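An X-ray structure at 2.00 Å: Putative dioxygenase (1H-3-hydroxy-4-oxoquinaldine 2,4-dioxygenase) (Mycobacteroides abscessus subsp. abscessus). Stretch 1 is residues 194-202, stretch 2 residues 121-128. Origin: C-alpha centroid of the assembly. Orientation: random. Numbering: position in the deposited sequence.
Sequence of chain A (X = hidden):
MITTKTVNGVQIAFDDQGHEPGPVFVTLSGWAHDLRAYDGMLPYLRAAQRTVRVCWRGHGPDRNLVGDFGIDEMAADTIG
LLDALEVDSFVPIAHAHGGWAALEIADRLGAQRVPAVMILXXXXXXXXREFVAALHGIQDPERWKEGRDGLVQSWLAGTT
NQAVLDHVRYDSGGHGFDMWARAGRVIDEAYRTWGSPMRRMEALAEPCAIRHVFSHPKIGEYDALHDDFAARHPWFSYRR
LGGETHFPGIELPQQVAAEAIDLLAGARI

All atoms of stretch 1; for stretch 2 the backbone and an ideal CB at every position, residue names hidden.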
# COMPACT_ATOMS: atom_id res chain seq x y z
N TRP A 194 14.12 -1.18 -35.71
CA TRP A 194 13.34 -0.14 -36.37
C TRP A 194 14.19 0.98 -36.92
O TRP A 194 13.73 1.72 -37.79
CB TRP A 194 12.33 0.46 -35.38
CG TRP A 194 11.30 -0.50 -35.00
CD1 TRP A 194 11.20 -1.15 -33.81
CD2 TRP A 194 10.22 -0.96 -35.81
NE1 TRP A 194 10.13 -1.99 -33.83
CE2 TRP A 194 9.50 -1.89 -35.04
CE3 TRP A 194 9.78 -0.66 -37.11
CZ2 TRP A 194 8.35 -2.54 -35.52
CZ3 TRP A 194 8.64 -1.32 -37.59
CH2 TRP A 194 7.94 -2.24 -36.79
N GLY A 195 15.42 1.12 -36.42
CA GLY A 195 16.29 2.23 -36.73
C GLY A 195 16.08 3.37 -35.77
O GLY A 195 17.02 3.82 -35.09
N SER A 196 14.84 3.84 -35.69
CA SER A 196 14.48 4.92 -34.79
C SER A 196 12.98 4.86 -34.54
O SER A 196 12.25 4.19 -35.28
CB SER A 196 14.88 6.29 -35.36
OG SER A 196 13.92 6.75 -36.30
N PRO A 197 12.49 5.54 -33.50
CA PRO A 197 11.03 5.56 -33.26
C PRO A 197 10.24 6.22 -34.38
O PRO A 197 9.09 5.83 -34.65
CB PRO A 197 10.91 6.35 -31.95
CG PRO A 197 12.31 6.53 -31.42
CD PRO A 197 13.23 6.44 -32.59
N MET A 198 10.81 7.22 -35.06
CA MET A 198 10.11 7.85 -36.18
C MET A 198 9.88 6.85 -37.31
O MET A 198 8.79 6.82 -37.90
CB MET A 198 10.89 9.05 -36.67
CG MET A 198 10.86 10.22 -35.69
SD MET A 198 11.78 11.65 -36.25
CE MET A 198 11.08 13.02 -35.29
N ARG A 199 10.88 6.02 -37.60
CA ARG A 199 10.68 4.97 -38.59
C ARG A 199 9.64 3.97 -38.10
O ARG A 199 8.80 3.49 -38.88
CB ARG A 199 12.01 4.30 -38.92
CG ARG A 199 12.91 5.17 -39.81
CD ARG A 199 14.28 4.55 -40.08
NE ARG A 199 14.20 3.32 -40.87
CZ ARG A 199 13.95 3.27 -42.18
NH1 ARG A 199 13.73 4.39 -42.87
NH2 ARG A 199 13.91 2.10 -42.81
N ARG A 200 9.66 3.65 -36.80
CA ARG A 200 8.60 2.80 -36.26
C ARG A 200 7.23 3.45 -36.52
O ARG A 200 6.29 2.79 -36.96
CB ARG A 200 8.82 2.52 -34.77
CG ARG A 200 8.08 1.26 -34.26
CD ARG A 200 6.58 1.48 -34.00
NE ARG A 200 5.86 0.21 -33.78
CZ ARG A 200 5.15 -0.43 -34.71
NH1 ARG A 200 5.01 0.08 -35.92
NH2 ARG A 200 4.56 -1.59 -34.41
N MET A 201 7.13 4.77 -36.29
CA MET A 201 5.85 5.47 -36.49
C MET A 201 5.38 5.43 -37.95
O MET A 201 4.18 5.26 -38.22
CB MET A 201 5.96 6.92 -36.04
CG MET A 201 6.17 7.07 -34.55
SD MET A 201 6.04 8.76 -34.02
CE MET A 201 7.63 9.25 -33.40
N GLU A 202 6.31 5.61 -38.90
CA GLU A 202 5.94 5.58 -40.31
C GLU A 202 5.49 4.19 -40.74
O GLU A 202 4.78 4.05 -41.74
CB GLU A 202 7.10 6.06 -41.19
CG GLU A 202 7.62 7.46 -40.85
CD GLU A 202 8.72 7.93 -41.81
OE1 GLU A 202 8.39 8.28 -42.96
OE2 GLU A 202 9.91 7.97 -41.41
N UNK A 121 10.03 12.49 -24.07
CA UNK A 121 11.51 12.46 -24.03
C UNK A 121 12.09 11.14 -24.54
O UNK A 121 12.94 10.53 -23.89
CB UNK A 121 12.00 12.70 -22.60
N UNK A 122 11.65 10.71 -25.72
CA UNK A 122 12.13 9.50 -26.39
C UNK A 122 13.04 9.88 -27.56
O UNK A 122 12.64 10.66 -28.43
CB UNK A 122 10.96 8.65 -26.88
N UNK A 123 14.26 9.33 -27.58
CA UNK A 123 15.25 9.67 -28.61
C UNK A 123 14.68 9.31 -29.98
O UNK A 123 14.41 8.14 -30.28
CB UNK A 123 16.57 8.94 -28.37
N UNK A 124 14.49 10.33 -30.83
CA UNK A 124 13.83 10.10 -32.11
C UNK A 124 14.81 9.83 -33.25
O UNK A 124 14.40 9.28 -34.28
CB UNK A 124 12.96 11.31 -32.46
N UNK A 125 16.08 10.18 -33.07
CA UNK A 125 17.15 9.79 -33.98
C UNK A 125 17.43 8.28 -33.87
O UNK A 125 16.89 7.61 -32.99
CB UNK A 125 18.42 10.59 -33.68
N UNK A 126 18.26 7.73 -34.75
CA UNK A 126 18.87 6.42 -34.44
C UNK A 126 19.72 6.51 -33.18
O UNK A 126 20.21 7.58 -32.78
CB UNK A 126 19.72 5.93 -35.61
N UNK A 127 19.89 5.36 -32.54
CA UNK A 127 20.58 5.32 -31.26
C UNK A 127 21.99 5.89 -31.38
O UNK A 127 22.84 5.30 -32.07
CB UNK A 127 20.63 3.89 -30.73
N UNK A 128 22.31 7.00 -30.71
CA UNK A 128 23.71 7.43 -30.63
C UNK A 128 24.58 6.31 -30.08
O UNK A 128 24.13 5.46 -29.30
CB UNK A 128 23.84 8.68 -29.76

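Position 121 lies beyond the reach of stretch 1, and its phi/psi of 59/51 is left-handed, a conformation that favors glycine, asparagine or aspartate. The deposited residue is Asp 121, whose carboxylate is hydrogen-bonded elsewhere in the structure.

At position 122 CA-to-CB points toward stretch 1, and the ideal CB stands 5.2 Å from Pro 197 CG. That gap leaves room for a branch or two of hydrocarbon against a proline ring, so leucine, isoleucine, valine or methionine would all suit. Leu 122 reaches across it, with its CD2 3.9 Å from Pro 197 CB.

Position 123 points sideways, and its CB finds nothing of stretch 1 within 5.5 Å; stretch 1 sets little demand here. The residue is Ile 123, whose side chain leads away.

Position 124 is the heart of the contact. Its CA-to-CB bond runs sideways, yet the ideal CB is 3.8 Å from Met 198 CE and 4.9 Å from Pro 197 CD. Around it the helix offers an apolar surface made by Pro 197, Met 198 and, one turn on, Met 201, with no charge to answer. A flexible apolar chain suits; methionine reaches farthest, and leucine could also serve, with less reach. Met 124 bends through chi1 and chi2 both m, bringing its SD 3.8 Å from Pro 197 CB, 3.7 Å from Met 198 CG and 3.3 Å from Met 201 CE. One sulfur thus touches three residues of the helix. One water donates to Met 124 O at 3.0 Å and lies 2.7 Å from Ser 196 OG, tying the loop to the residue that caps the helix.

Position 125 directs its CB away from stretch 1, so small, polar or beta-branched residues are all admissible. Thr 125 uses the freedom locally: Thr 125 OG1 donates to the carbonyl O of position 126 at 3.1 Å.

At position 126 phi is -61 and psi 155, compatible with proline among many others. The ideal CB is 3.5 Å from Gly 195 O, so a side chain here starts beside that carbonyl; a proline, alanine or a chain that turns outward would suit. Pro 126 fits; its CA makes a CA-H...O contact with Gly 195 O at 3.3 Å.

Position 127 points sideways with no stretch 1 atom near its CB, leaving the choice wide. Ala 127 matters through its backbone: a water accepts from Ala 127 N at 2.9 Å and donates to Gly 195 O at 2.6 Å.

Position 128 is out of reach, at an N-cap, where serine, threonine or aspartate are common; here it is Pro 128.

Stretch 2 (121-128) DLIMTPAP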
# COMPACT_ATOMS: atom_id res chain seq x y z
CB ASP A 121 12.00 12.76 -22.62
CG ASP A 121 13.20 13.71 -22.61
OD1 ASP A 121 14.34 13.26 -22.88
OD2 ASP A 121 13.00 14.91 -22.32
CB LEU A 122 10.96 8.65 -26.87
CG LEU A 122 11.25 7.43 -27.76
CD1 LEU A 122 12.19 6.43 -27.06
CD2 LEU A 122 9.96 6.76 -28.18
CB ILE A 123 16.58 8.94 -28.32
CG1 ILE A 123 17.25 9.51 -27.07
CG2 ILE A 123 17.56 9.02 -29.48
CD1 ILE A 123 17.61 10.98 -27.15
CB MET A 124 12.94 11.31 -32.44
CG MET A 124 11.66 11.39 -31.58
SD MET A 124 10.46 10.10 -32.02
CE MET A 124 9.39 10.22 -30.57
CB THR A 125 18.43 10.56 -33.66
OG1 THR A 125 18.83 10.29 -32.31
CG2 THR A 125 18.22 12.06 -33.81
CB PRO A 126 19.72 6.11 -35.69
CG PRO A 126 19.01 6.84 -36.81
CD PRO A 126 18.49 8.12 -36.16
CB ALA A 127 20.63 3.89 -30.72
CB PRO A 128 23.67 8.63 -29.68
CG PRO A 128 22.27 9.15 -29.80
CD PRO A 128 21.40 7.95 -30.03
O HOH W 1 14.63 9.18 -37.30
O HOH W 2 19.38 3.07 -34.20
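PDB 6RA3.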